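Local coordinates for vacuolar protein sorting-associated protein 53 (Saccharomyces cerevisiae, PDB 3NS4) that helps tether endosome-derived vesicles to the late Golgi as the Vps53 subunit of the GARP complex, this chain being the helical C-terminal part of that subunit, at residues Tyr23-Leu28 with Ser91-Ser96; Phe27-Ile32 with Lys105-His110; Asp116-Phe121 with Leu194-Trp199; Ile122-Ala127 with Glu137-Leu142. The protein carries 2 engineered substitutions. All coordinates share one frame; numbering follows the deposited sequence.

The chain starts its bundle with helix 20-47. Interaction 1 joins the beginning of this helix to the loop after helix 64-87, closing a loop that holds the rest of helix 20-47 and all of helix 64-87. Interaction 2 shares Phe27 and Leu28 with it and closes an overlapping loop through helix 64-87 that ends farther on, at 105-110 of helix 102-125. Both lie on one side of the chain's centre and touch each other. Farther along helix 102-125, interaction 3 opens a further long loop, which closes at 194-199. Interaction 4 is nested inside it and closes a short loop, tying the end of helix 102-125 to helix 132-142. Interactions 3 and 4 also touch, through Phe195, Leu124 and Leu142.

Interaction 1: Tyr23-Leu28 with Ser91-Ser96; sequences YKWNFL and SVSNDS. With BA (barium ion), chain C.
Val92 is the centre of this contact and Lys24, Leu28 and Trp25 close around it. Lys24 starts in the crowded position between its backbone N and carbonyl carbon (chi1 61°). Its chain then runs straight out, crossing Val92 obliquely. Lys24 CD lies 3.7 Å from Val92 CB, and Lys24 NZ donates a hydrogen bond of 2.9 Å to Val92 O. The donor sits nearly on the C=O axis, at a C=O...N angle of 163°. NZ also forms a salt bridge with Asp21. This contact fastens the loop between helix 64-87 and helix 102-125 to the first turns of helix 20-47, at one end of the helical bundle. An alanine in place of Lys24 would probably loosen the loop, because the bond to Val92 O and the aliphatic cover beside Val92 CB would go. The two methyls of Val92 take different partners. Val92 CG2 lies over one face of the Trp25 six-membered ring, 3.7 Å from its centroid, in a CH-pi contact offset toward the rim. Val92 CG1 meets Leu28 tip to tip, 3.8 Å from Leu28 CD1. One residue on, Ser93 O binds a barium ion at 2.8 Å, together with Glu90 O.

Interaction 2: Phe27-Ile32 with Lys105-His110; sequences FLDKVI and KRVKRH
Helices 27-32 and 105-110 run side by side in the same direction, 5° apart, with axes 10.0 Å from each other at closest approach. Asp29 and Val107 are the nearest pair along the backbones, with their CA atoms 6.2 Å apart. The polar part of the contact is carried by Asp29 and Arg106. The Arg106 chain has CG anti to its backbone N and stays extended to CD. It then bends at chi3 (32°), which turns the guanidinium back toward helix 20-47. There Arg106 NH1 forms a salt bridge of 2.8 Å with Asp29 OD2. The oxygen lies at the edge of the guanidinium, in its plane, yet the carboxylate is turned 63° out of that plane. The hydrogen bond within this salt bridge is weak and bent, and a single oxygen and a single nitrogen carry it. Next to the salt bridge, Val107 points CG1 anti to its backbone N, which brings Val107 CG1 4.1 Å from Ile32 CD1 and 4.4 Å from Leu28 CB. Val107 CG2 takes the position beside its own N and lies against the Asp29 carboxylate. His110 also has its CB-CG bond anti to the backbone N, so the ring extends across to the other helix. Ile32 CG2 lies over one face of the His110 ring, 4.1 Å from the centroid, as a CH-pi contact. Trp25, one turn back, also touches Arg106 and Val107. This parallel pairing of the first and third long helices belongs to the elongated helical bundle of the domain, whose structure suggests similarity to a family of tethering complexes.

Interaction 3: Asp116-Phe121 with Leu194-Trp199; sequences DQLLKF and LFIFKW
The backbones come closest at Phe121 and Ile196, whose CA atoms are 6.6 Å apart, where a turn of helix 102-125 faces the short 3-10 segment 196-199. This connection between helix 165-178 and helix 201-212 folds back onto the helical bundle. It packs on helix 102-125 through Ile196 and Phe195, while Phe195 and Phe197 also touch helix 149-159. Ile196 is the central residue. Its CG1 is anti to the backbone N and its CG2 takes the crowded position between N and the carbonyl carbon. Ile196 CG2 therefore lies over one face of the Phe121 ring, 3.9 Å from the centroid and 18° off the normal. The same methyl sits over the centre of the Phe197 ring, so faces of two rings meet this methyl. Phe197 in turn stacks on Phe154 of helix 149-159. Phe121 has CG anti to its backbone N (chi1 178°), which sends the ring across Ile196 at about a right angle. Ile196 CG1 lies 3.8 Å from Phe121 CG. Phe195 flanks the same ring, with Phe195 CE2 3.9 Å from Phe121 CD1. An alanine in place of Phe121 would probably leave Ile196 and Phe195 without their main partner on helix 102-125, and so weaken the hold on the connection. Toward the other end of the contact, the amide end of Gln117 reaches the edge of the Trp199 indole. The Trp199 side chain also touches Asp33 and Thr37 of helix 20-47. Leu118, which also touches helices 20-47 and 64-87, puts its CD2 3.9 Å from Ile196 CD1.

Interaction 4: Ile122-Ala127 with Glu137-Leu142; sequences IKLLMA and ETYSKL
Met126 N, where helix 102-125 gives out, is the best-held polar atom, with two carbonyl oxygens gripping it. Met126 N donates a 3.0 Å hydrogen bond to Ile122 O. A second, weak bond of 3.2 Å runs from Met126 N to Lys123 O. Met126 is present as selenomethionine. The end of this helix is further tied down by Lys159, whose NZ bonds to both Leu125 O and Ala127 O. No hydrogen bond crosses between the segments 122-127 and 137-142, which meet through apolar groups. Leu142 leads from the second helix. Its CG is anti to the carbonyl carbon, and Leu142 CD1 settles on the backbone of the first helix, 3.5 Å from Leu124 N. Leu142 CD1 also lies 3.8 Å from Leu124 CB and 3.8 Å from Lys123 CB. With CG anti to its backbone N (chi1 -170°), Leu124 slides past Leu142 in the opposite direction and brings Leu124 CD1 to 4.0 Å from Tyr139 CA. Leu124 CD2 meets the Tyr139 ring at CD1, 4.2 Å away. That ring also packs edge-to-face with Trp152 of helix 149-159, and Leu124 touches Val155 of the same helix, so both link the pair to it. Farther along, Ala127 CB lies 4.0 Å from Thr138 OG1. The pairings of Leu124 with Leu142 and of Ala127 with Thr138 run in opposite directions along the chain. Two helices joined by a short turn and packed in this antiparallel sense form an alpha-hairpin, the unit of alpha-helical solenoid folds such as TPR proteins, the clan to which this family is assigned.

Interaction 1: Tyr23-Leu28 with Ser91-Ser96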
# COMPACT_ATOMS: atom_id res chain seq x y z
N TYR A 23 0.00 29.26 0.31
CA TYR A 23 -0.98 28.45 -0.41
C TYR A 23 -0.42 27.56 -1.51
O TYR A 23 -0.65 26.34 -1.51
CB TYR A 23 -2.06 29.35 -1.00
CG TYR A 23 -3.28 28.61 -1.52
CD1 TYR A 23 -4.26 28.14 -0.64
CD2 TYR A 23 -3.46 28.39 -2.88
CE1 TYR A 23 -5.40 27.46 -1.12
CE2 TYR A 23 -4.60 27.71 -3.37
CZ TYR A 23 -5.57 27.24 -2.48
OH TYR A 23 -6.68 26.57 -2.94
N LYS A 24 0.31 28.17 -2.44
CA LYS A 24 0.86 27.41 -3.54
C LYS A 24 1.64 26.20 -3.08
O LYS A 24 1.58 25.16 -3.72
CB LYS A 24 1.67 28.29 -4.50
CG LYS A 24 2.86 28.97 -3.91
CD LYS A 24 3.52 29.93 -4.91
CE LYS A 24 4.84 30.45 -4.36
NZ LYS A 24 5.50 31.26 -5.39
N TRP A 25 2.33 26.29 -1.96
CA TRP A 25 3.05 25.12 -1.50
C TRP A 25 2.07 24.14 -0.87
O TRP A 25 2.23 22.96 -1.03
CB TRP A 25 4.20 25.46 -0.55
CG TRP A 25 5.25 26.36 -1.17
CD1 TRP A 25 5.43 27.70 -0.96
CD2 TRP A 25 6.24 25.98 -2.13
NE1 TRP A 25 6.48 28.17 -1.72
CE2 TRP A 25 6.99 27.14 -2.44
CE3 TRP A 25 6.59 24.77 -2.74
CZ2 TRP A 25 8.04 27.12 -3.34
CZ3 TRP A 25 7.64 24.76 -3.64
CH2 TRP A 25 8.35 25.93 -3.93
N ASN A 26 1.03 24.60 -0.20
CA ASN A 26 0.10 23.64 0.37
C ASN A 26 -0.60 22.88 -0.71
O ASN A 26 -0.86 21.68 -0.57
CB ASN A 26 -0.90 24.28 1.30
CG ASN A 26 -0.27 24.71 2.62
OD1 ASN A 26 0.89 24.37 2.94
ND2 ASN A 26 -1.02 25.48 3.39
N PHE A 27 -0.88 23.58 -1.80
CA PHE A 27 -1.49 23.02 -2.96
C PHE A 27 -0.60 21.91 -3.54
O PHE A 27 -1.06 20.81 -3.78
CB PHE A 27 -1.69 24.13 -3.97
CG PHE A 27 -2.52 23.74 -5.15
CD1 PHE A 27 -3.88 23.91 -5.14
CD2 PHE A 27 -1.93 23.23 -6.30
CE1 PHE A 27 -4.66 23.57 -6.24
CE2 PHE A 27 -2.70 22.90 -7.40
CZ PHE A 27 -4.07 23.07 -7.36
N LEU A 28 0.68 22.17 -3.73
CA LEU A 28 1.51 21.10 -4.23
C LEU A 28 1.47 19.92 -3.29
O LEU A 28 1.54 18.80 -3.73
CB LEU A 28 2.94 21.53 -4.47
CG LEU A 28 3.15 22.68 -5.43
CD1 LEU A 28 4.61 22.73 -5.75
CD2 LEU A 28 2.36 22.48 -6.69
N SER A 91 6.69 24.56 -10.94
CA SER A 91 5.47 25.19 -11.44
C SER A 91 5.08 26.43 -10.66
O SER A 91 4.33 27.25 -11.16
CB SER A 91 4.31 24.20 -11.46
OG SER A 91 3.94 23.87 -10.14
N VAL A 92 5.59 26.58 -9.44
CA VAL A 92 5.25 27.74 -8.62
C VAL A 92 6.40 28.73 -8.47
O VAL A 92 6.31 29.64 -7.65
CB VAL A 92 4.78 27.36 -7.18
CG1 VAL A 92 3.79 26.20 -7.19
CG2 VAL A 92 5.96 27.01 -6.30
N SER A 93 7.46 28.59 -9.26
CA SER A 93 8.62 29.44 -9.08
C SER A 93 9.04 30.16 -10.29
O SER A 93 9.33 29.55 -11.31
CB SER A 93 9.83 28.61 -8.66
OG SER A 93 9.53 27.85 -7.52
N ASN A 94 9.08 31.47 -10.14
CA ASN A 94 9.59 32.39 -11.14
C ASN A 94 11.03 32.68 -10.68
O ASN A 94 11.94 32.81 -11.50
CB ASN A 94 8.74 33.67 -11.22
CG ASN A 94 7.29 33.41 -11.67
OD1 ASN A 94 6.82 34.01 -12.64
ND2 ASN A 94 6.58 32.51 -10.98
N ASP A 95 11.20 32.77 -9.35
CA ASP A 95 12.50 32.91 -8.69
C ASP A 95 12.94 31.51 -8.25
O ASP A 95 12.28 30.90 -7.40
CB ASP A 95 12.43 33.85 -7.48
CG ASP A 95 12.35 35.32 -7.86
OD1 ASP A 95 12.31 35.64 -9.07
OD2 ASP A 95 12.35 36.17 -6.94
N SER A 96 14.04 31.02 -8.82
CA SER A 96 14.53 29.66 -8.52
C SER A 96 15.78 29.54 -7.62
O SER A 96 16.50 28.53 -7.67
CB SER A 96 14.68 28.84 -9.80
OG SER A 96 15.59 29.46 -10.70
BA BA C . 8.83 28.19 -13.65

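Interaction 2: Phe27-Ile32 with Lys105-His110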
# COMPACT_ATOMS: atom_id res chain seq x y z
N PHE A 27 -0.88 23.58 -1.80
CA PHE A 27 -1.49 23.02 -2.96
C PHE A 27 -0.60 21.91 -3.54
O PHE A 27 -1.06 20.81 -3.78
CB PHE A 27 -1.69 24.13 -3.97
CG PHE A 27 -2.52 23.74 -5.15
CD1 PHE A 27 -3.88 23.91 -5.14
CD2 PHE A 27 -1.93 23.23 -6.30
CE1 PHE A 27 -4.66 23.57 -6.24
CE2 PHE A 27 -2.70 22.90 -7.40
CZ PHE A 27 -4.07 23.07 -7.36
N LEU A 28 0.68 22.17 -3.73
CA LEU A 28 1.51 21.10 -4.23
C LEU A 28 1.47 19.92 -3.29
O LEU A 28 1.54 18.80 -3.73
CB LEU A 28 2.94 21.53 -4.47
CG LEU A 28 3.15 22.68 -5.43
CD1 LEU A 28 4.61 22.73 -5.75
CD2 LEU A 28 2.36 22.48 -6.69
N ASP A 29 1.35 20.18 -2.00
CA ASP A 29 1.28 19.11 -1.05
C ASP A 29 0.08 18.26 -1.37
O ASP A 29 0.17 17.01 -1.37
CB ASP A 29 1.23 19.61 0.40
CG ASP A 29 2.61 19.66 1.10
OD1 ASP A 29 3.56 18.94 0.73
OD2 ASP A 29 2.73 20.42 2.09
N LYS A 30 -1.05 18.93 -1.66
CA LYS A 30 -2.30 18.21 -2.01
C LYS A 30 -2.18 17.44 -3.31
O LYS A 30 -2.60 16.28 -3.36
CB LYS A 30 -3.53 19.10 -2.04
CG LYS A 30 -3.80 19.68 -0.71
CD LYS A 30 -4.01 18.66 0.45
CE LYS A 30 -3.99 19.41 1.82
NZ LYS A 30 -4.41 18.61 3.00
N VAL A 31 -1.61 18.06 -4.35
CA VAL A 31 -1.41 17.35 -5.61
C VAL A 31 -0.63 16.07 -5.31
O VAL A 31 -1.04 14.97 -5.65
CB VAL A 31 -0.68 18.21 -6.59
CG1 VAL A 31 -0.60 17.52 -7.86
CG2 VAL A 31 -1.46 19.42 -6.79
N ILE A 32 0.47 16.21 -4.60
CA ILE A 32 1.21 15.03 -4.24
C ILE A 32 0.32 13.95 -3.63
O ILE A 32 0.29 12.85 -4.17
CB ILE A 32 2.36 15.35 -3.31
CG1 ILE A 32 3.44 16.10 -4.08
CG2 ILE A 32 2.89 14.03 -2.71
CD1 ILE A 32 4.43 16.73 -3.20
N LYS A 105 11.59 22.60 0.72
CA LYS A 105 12.12 21.36 1.19
C LYS A 105 10.98 20.58 1.77
O LYS A 105 10.87 19.42 1.44
CB LYS A 105 13.18 21.56 2.26
CG LYS A 105 14.43 22.33 1.80
CD LYS A 105 15.36 22.57 2.98
CE LYS A 105 16.57 23.38 2.57
NZ LYS A 105 17.48 23.60 3.72
N ARG A 106 10.13 21.20 2.59
CA ARG A 106 8.99 20.46 3.15
C ARG A 106 8.27 19.69 2.03
O ARG A 106 7.99 18.47 2.16
CB ARG A 106 8.01 21.33 3.93
CG ARG A 106 6.68 20.55 4.28
CD ARG A 106 5.62 21.37 4.99
NE ARG A 106 5.69 22.78 4.57
CZ ARG A 106 4.94 23.38 3.64
NH1 ARG A 106 3.98 22.74 2.97
NH2 ARG A 106 5.15 24.67 3.39
N VAL A 107 8.00 20.39 0.92
CA VAL A 107 7.37 19.74 -0.22
C VAL A 107 8.28 18.60 -0.74
O VAL A 107 7.82 17.45 -0.80
CB VAL A 107 6.89 20.75 -1.31
CG1 VAL A 107 6.68 20.08 -2.61
CG2 VAL A 107 5.60 21.41 -0.89
N LYS A 108 9.55 18.89 -1.07
CA LYS A 108 10.44 17.82 -1.54
C LYS A 108 10.45 16.59 -0.62
O LYS A 108 10.37 15.46 -1.12
CB LYS A 108 11.88 18.30 -1.76
CG LYS A 108 12.71 17.28 -2.50
CD LYS A 108 14.10 17.80 -2.92
CE LYS A 108 14.95 16.66 -3.57
NZ LYS A 108 16.27 17.15 -4.10
N ARG A 109 10.52 16.79 0.71
CA ARG A 109 10.57 15.64 1.65
C ARG A 109 9.28 14.88 1.59
O ARG A 109 9.26 13.66 1.76
CB ARG A 109 10.89 16.02 3.12
CG ARG A 109 12.33 16.70 3.24
CD ARG A 109 12.57 17.23 4.67
NE ARG A 109 13.86 17.94 4.79
CZ ARG A 109 14.33 18.54 5.90
NH1 ARG A 109 13.62 18.52 7.03
NH2 ARG A 109 15.51 19.15 5.88
N HIS A 110 8.20 15.61 1.33
CA HIS A 110 6.90 14.99 1.28
C HIS A 110 6.81 14.07 0.06
O HIS A 110 6.37 12.93 0.17
CB HIS A 110 5.85 16.08 1.29
CG HIS A 110 4.44 15.59 1.20
ND1 HIS A 110 4.03 14.38 1.71
CD2 HIS A 110 3.32 16.20 0.74
CE1 HIS A 110 2.73 14.24 1.52
NE2 HIS A 110 2.28 15.34 0.94

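Interaction 3: Asp116-Phe121 with Leu194-Trp199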
# COMPACT_ATOMS: atom_id res chain seq x y z
N ASP A 116 8.86 6.69 -1.36
CA ASP A 116 9.41 5.58 -0.56
C ASP A 116 8.32 4.57 -0.22
O ASP A 116 8.49 3.35 -0.43
CB ASP A 116 10.14 6.05 0.71
CG ASP A 116 11.56 6.66 0.44
OD1 ASP A 116 11.97 6.83 -0.73
OD2 ASP A 116 12.29 6.99 1.43
N GLN A 117 7.18 5.06 0.26
CA GLN A 117 6.14 4.12 0.66
C GLN A 117 5.67 3.29 -0.51
O GLN A 117 5.59 2.04 -0.44
CB GLN A 117 4.97 4.83 1.25
CG GLN A 117 5.35 5.76 2.34
CD GLN A 117 4.12 6.32 3.04
OE1 GLN A 117 4.17 7.41 3.65
NE2 GLN A 117 3.00 5.59 2.95
N LEU A 118 5.35 3.99 -1.60
CA LEU A 118 4.92 3.30 -2.77
C LEU A 118 5.93 2.20 -3.12
O LEU A 118 5.58 1.01 -3.31
CB LEU A 118 4.77 4.31 -3.89
CG LEU A 118 3.52 5.20 -3.70
CD1 LEU A 118 3.35 6.17 -4.84
CD2 LEU A 118 2.25 4.33 -3.54
N LEU A 119 7.20 2.60 -3.10
CA LEU A 119 8.28 1.71 -3.45
C LEU A 119 8.21 0.48 -2.59
O LEU A 119 8.20 -0.63 -3.08
CB LEU A 119 9.63 2.41 -3.37
CG LEU A 119 10.82 1.59 -3.95
CD1 LEU A 119 10.61 1.02 -5.35
CD2 LEU A 119 12.16 2.36 -3.94
N LYS A 120 8.08 0.69 -1.31
CA LYS A 120 8.00 -0.47 -0.47
C LYS A 120 6.80 -1.33 -0.80
O LYS A 120 6.89 -2.55 -0.92
CB LYS A 120 7.96 -0.02 0.97
CG LYS A 120 9.29 0.52 1.42
CD LYS A 120 9.11 1.27 2.70
CE LYS A 120 10.45 1.61 3.27
NZ LYS A 120 10.16 2.29 4.53
N PHE A 121 5.68 -0.68 -0.96
CA PHE A 121 4.50 -1.41 -1.24
C PHE A 121 4.69 -2.29 -2.45
O PHE A 121 4.38 -3.49 -2.42
CB PHE A 121 3.41 -0.44 -1.53
CG PHE A 121 2.14 -1.07 -1.88
CD1 PHE A 121 1.68 -2.17 -1.16
CD2 PHE A 121 1.35 -0.55 -2.90
CE1 PHE A 121 0.47 -2.78 -1.48
CE2 PHE A 121 0.14 -1.14 -3.23
CZ PHE A 121 -0.31 -2.26 -2.51
N LEU A 194 -1.58 1.39 9.40
CA LEU A 194 -2.26 0.76 8.28
C LEU A 194 -1.39 0.61 7.05
O LEU A 194 -1.89 0.28 5.97
CB LEU A 194 -3.47 1.59 7.87
CG LEU A 194 -4.57 1.92 8.87
CD1 LEU A 194 -5.52 2.89 8.23
CD2 LEU A 194 -5.33 0.69 9.32
N PHE A 195 -0.10 0.93 7.18
CA PHE A 195 0.81 0.79 6.05
C PHE A 195 0.27 1.61 4.88
O PHE A 195 -0.31 2.66 5.08
CB PHE A 195 0.89 -0.69 5.70
CG PHE A 195 1.88 -1.03 4.63
CD1 PHE A 195 3.17 -0.50 4.65
CD2 PHE A 195 1.56 -1.95 3.65
CE1 PHE A 195 4.12 -0.84 3.67
CE2 PHE A 195 2.49 -2.31 2.67
CZ PHE A 195 3.77 -1.75 2.67
N ILE A 196 0.42 1.09 3.67
CA ILE A 196 -0.02 1.76 2.46
C ILE A 196 -1.54 2.06 2.44
O ILE A 196 -2.01 2.89 1.66
CB ILE A 196 0.35 0.89 1.23
CG1 ILE A 196 0.43 1.73 -0.03
CG2 ILE A 196 -0.64 -0.27 1.05
CD1 ILE A 196 1.51 2.77 -0.05
N PHE A 197 -2.31 1.39 3.29
CA PHE A 197 -3.75 1.56 3.28
C PHE A 197 -4.13 2.84 3.99
O PHE A 197 -5.31 3.17 4.12
CB PHE A 197 -4.40 0.34 3.86
CG PHE A 197 -3.94 -0.92 3.20
CD1 PHE A 197 -4.29 -1.21 1.88
CD2 PHE A 197 -3.15 -1.84 3.89
CE1 PHE A 197 -3.85 -2.38 1.25
CE2 PHE A 197 -2.71 -3.04 3.27
CZ PHE A 197 -3.06 -3.30 1.95
N LYS A 198 -3.11 3.55 4.45
CA LYS A 198 -3.27 4.86 5.03
C LYS A 198 -4.03 5.68 3.96
O LYS A 198 -4.80 6.60 4.24
CB LYS A 198 -1.87 5.49 5.32
CG LYS A 198 -2.00 6.95 5.49
CD LYS A 198 -0.80 7.73 5.93
CE LYS A 198 -1.32 9.20 6.11
NZ LYS A 198 -0.70 9.94 7.26
N TRP A 199 -3.81 5.28 2.71
CA TRP A 199 -4.27 6.01 1.55
C TRP A 199 -5.61 5.57 0.98
O TRP A 199 -6.12 6.24 0.06
CB TRP A 199 -3.20 5.93 0.45
CG TRP A 199 -1.87 6.43 0.89
CD1 TRP A 199 -0.76 5.68 1.22
CD2 TRP A 199 -1.49 7.79 1.08
NE1 TRP A 199 0.29 6.50 1.59
CE2 TRP A 199 -0.13 7.80 1.51
CE3 TRP A 199 -2.16 9.01 0.92
CZ2 TRP A 199 0.57 9.00 1.78
CZ3 TRP A 199 -1.47 10.21 1.19
CH2 TRP A 199 -0.12 10.19 1.62

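Interaction 4: Ile122-Ala127 with Glu137-Leu142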
# COMPACT_ATOMS: atom_id res chain seq x y z
N ILE A 122 5.19 -1.71 -3.53
CA ILE A 122 5.41 -2.49 -4.74
C ILE A 122 6.44 -3.58 -4.53
O ILE A 122 6.20 -4.72 -4.94
CB ILE A 122 5.89 -1.60 -5.87
CG1 ILE A 122 4.81 -0.59 -6.22
CG2 ILE A 122 6.30 -2.45 -7.09
CD1 ILE A 122 5.38 0.62 -6.88
N LYS A 123 7.57 -3.24 -3.90
CA LYS A 123 8.63 -4.23 -3.65
C LYS A 123 8.00 -5.43 -2.96
O LYS A 123 8.34 -6.60 -3.25
CB LYS A 123 9.78 -3.68 -2.79
CG LYS A 123 10.88 -2.97 -3.55
CD LYS A 123 12.14 -2.72 -2.69
CE LYS A 123 13.30 -2.28 -3.63
NZ LYS A 123 14.50 -1.61 -3.03
N LEU A 124 7.05 -5.13 -2.10
CA LEU A 124 6.38 -6.15 -1.36
C LEU A 124 5.51 -6.96 -2.26
O LEU A 124 5.54 -8.16 -2.18
CB LEU A 124 5.56 -5.54 -0.26
CG LEU A 124 4.98 -6.51 0.75
CD1 LEU A 124 6.07 -7.34 1.43
CD2 LEU A 124 4.19 -5.71 1.79
N LEU A 125 4.72 -6.34 -3.12
CA LEU A 125 3.93 -7.15 -4.06
C LEU A 125 4.81 -8.10 -4.92
O LEU A 125 4.34 -9.18 -5.34
CB LEU A 125 3.08 -6.29 -4.99
CG LEU A 125 2.01 -5.49 -4.24
CD1 LEU A 125 1.41 -4.45 -5.14
CD2 LEU A 125 0.94 -6.40 -3.66
N MSE A 126 6.06 -7.70 -5.15
CA MSE A 126 6.93 -8.50 -6.00
C MSE A 126 7.69 -9.57 -5.27
O MSE A 126 8.45 -10.31 -5.87
CB MSE A 126 7.93 -7.64 -6.72
CG MSE A 126 7.34 -6.53 -7.53
SE MSE A 126 8.80 -5.59 -8.47
CE MSE A 126 9.92 -5.05 -6.92
N ALA A 127 7.50 -9.65 -3.97
CA ALA A 127 8.22 -10.67 -3.21
C ALA A 127 7.77 -12.09 -3.55
O ALA A 127 6.58 -12.34 -3.77
CB ALA A 127 8.09 -10.43 -1.74
N GLU A 137 10.72 -12.25 6.61
CA GLU A 137 11.86 -11.32 6.67
C GLU A 137 11.60 -10.06 5.88
O GLU A 137 11.85 -8.95 6.37
CB GLU A 137 13.19 -11.95 6.21
CG GLU A 137 13.69 -13.05 7.12
CD GLU A 137 13.85 -12.61 8.60
OE1 GLU A 137 14.08 -11.41 8.88
OE2 GLU A 137 13.74 -13.47 9.49
N THR A 138 11.06 -10.23 4.68
CA THR A 138 10.86 -9.08 3.86
C THR A 138 9.55 -8.33 4.25
O THR A 138 9.50 -7.08 4.18
CB THR A 138 10.99 -9.39 2.34
OG1 THR A 138 9.72 -9.78 1.84
CG2 THR A 138 12.05 -10.48 2.06
N TYR A 139 8.52 -9.06 4.68
CA TYR A 139 7.27 -8.39 5.09
C TYR A 139 7.54 -7.45 6.28
O TYR A 139 7.14 -6.27 6.27
CB TYR A 139 6.17 -9.39 5.44
CG TYR A 139 4.92 -8.69 5.85
CD1 TYR A 139 3.88 -8.50 4.95
CD2 TYR A 139 4.79 -8.17 7.13
CE1 TYR A 139 2.70 -7.81 5.31
CE2 TYR A 139 3.62 -7.48 7.50
CZ TYR A 139 2.59 -7.31 6.57
OH TYR A 139 1.46 -6.64 6.93
N SER A 140 8.24 -7.94 7.29
CA SER A 140 8.51 -7.08 8.44
C SER A 140 9.49 -5.98 8.06
O SER A 140 9.38 -4.85 8.57
CB SER A 140 9.08 -7.89 9.57
OG SER A 140 10.20 -8.57 9.05
N LYS A 141 10.44 -6.28 7.17
CA LYS A 141 11.35 -5.25 6.73
C LYS A 141 10.59 -4.11 6.06
O LYS A 141 10.80 -2.92 6.36
CB LYS A 141 12.33 -5.78 5.69
CG LYS A 141 13.39 -4.71 5.30
CD LYS A 141 14.39 -5.09 4.18
CE LYS A 141 13.78 -4.98 2.78
NZ LYS A 141 14.80 -5.12 1.71
N LEU A 142 9.70 -4.48 5.14
CA LEU A 142 9.05 -3.49 4.32
C LEU A 142 7.90 -2.78 4.99
O LEU A 142 7.46 -1.75 4.48
CB LEU A 142 8.67 -4.06 2.95
CG LEU A 142 9.79 -4.54 2.01
CD1 LEU A 142 9.26 -5.04 0.67
CD2 LEU A 142 10.80 -3.45 1.75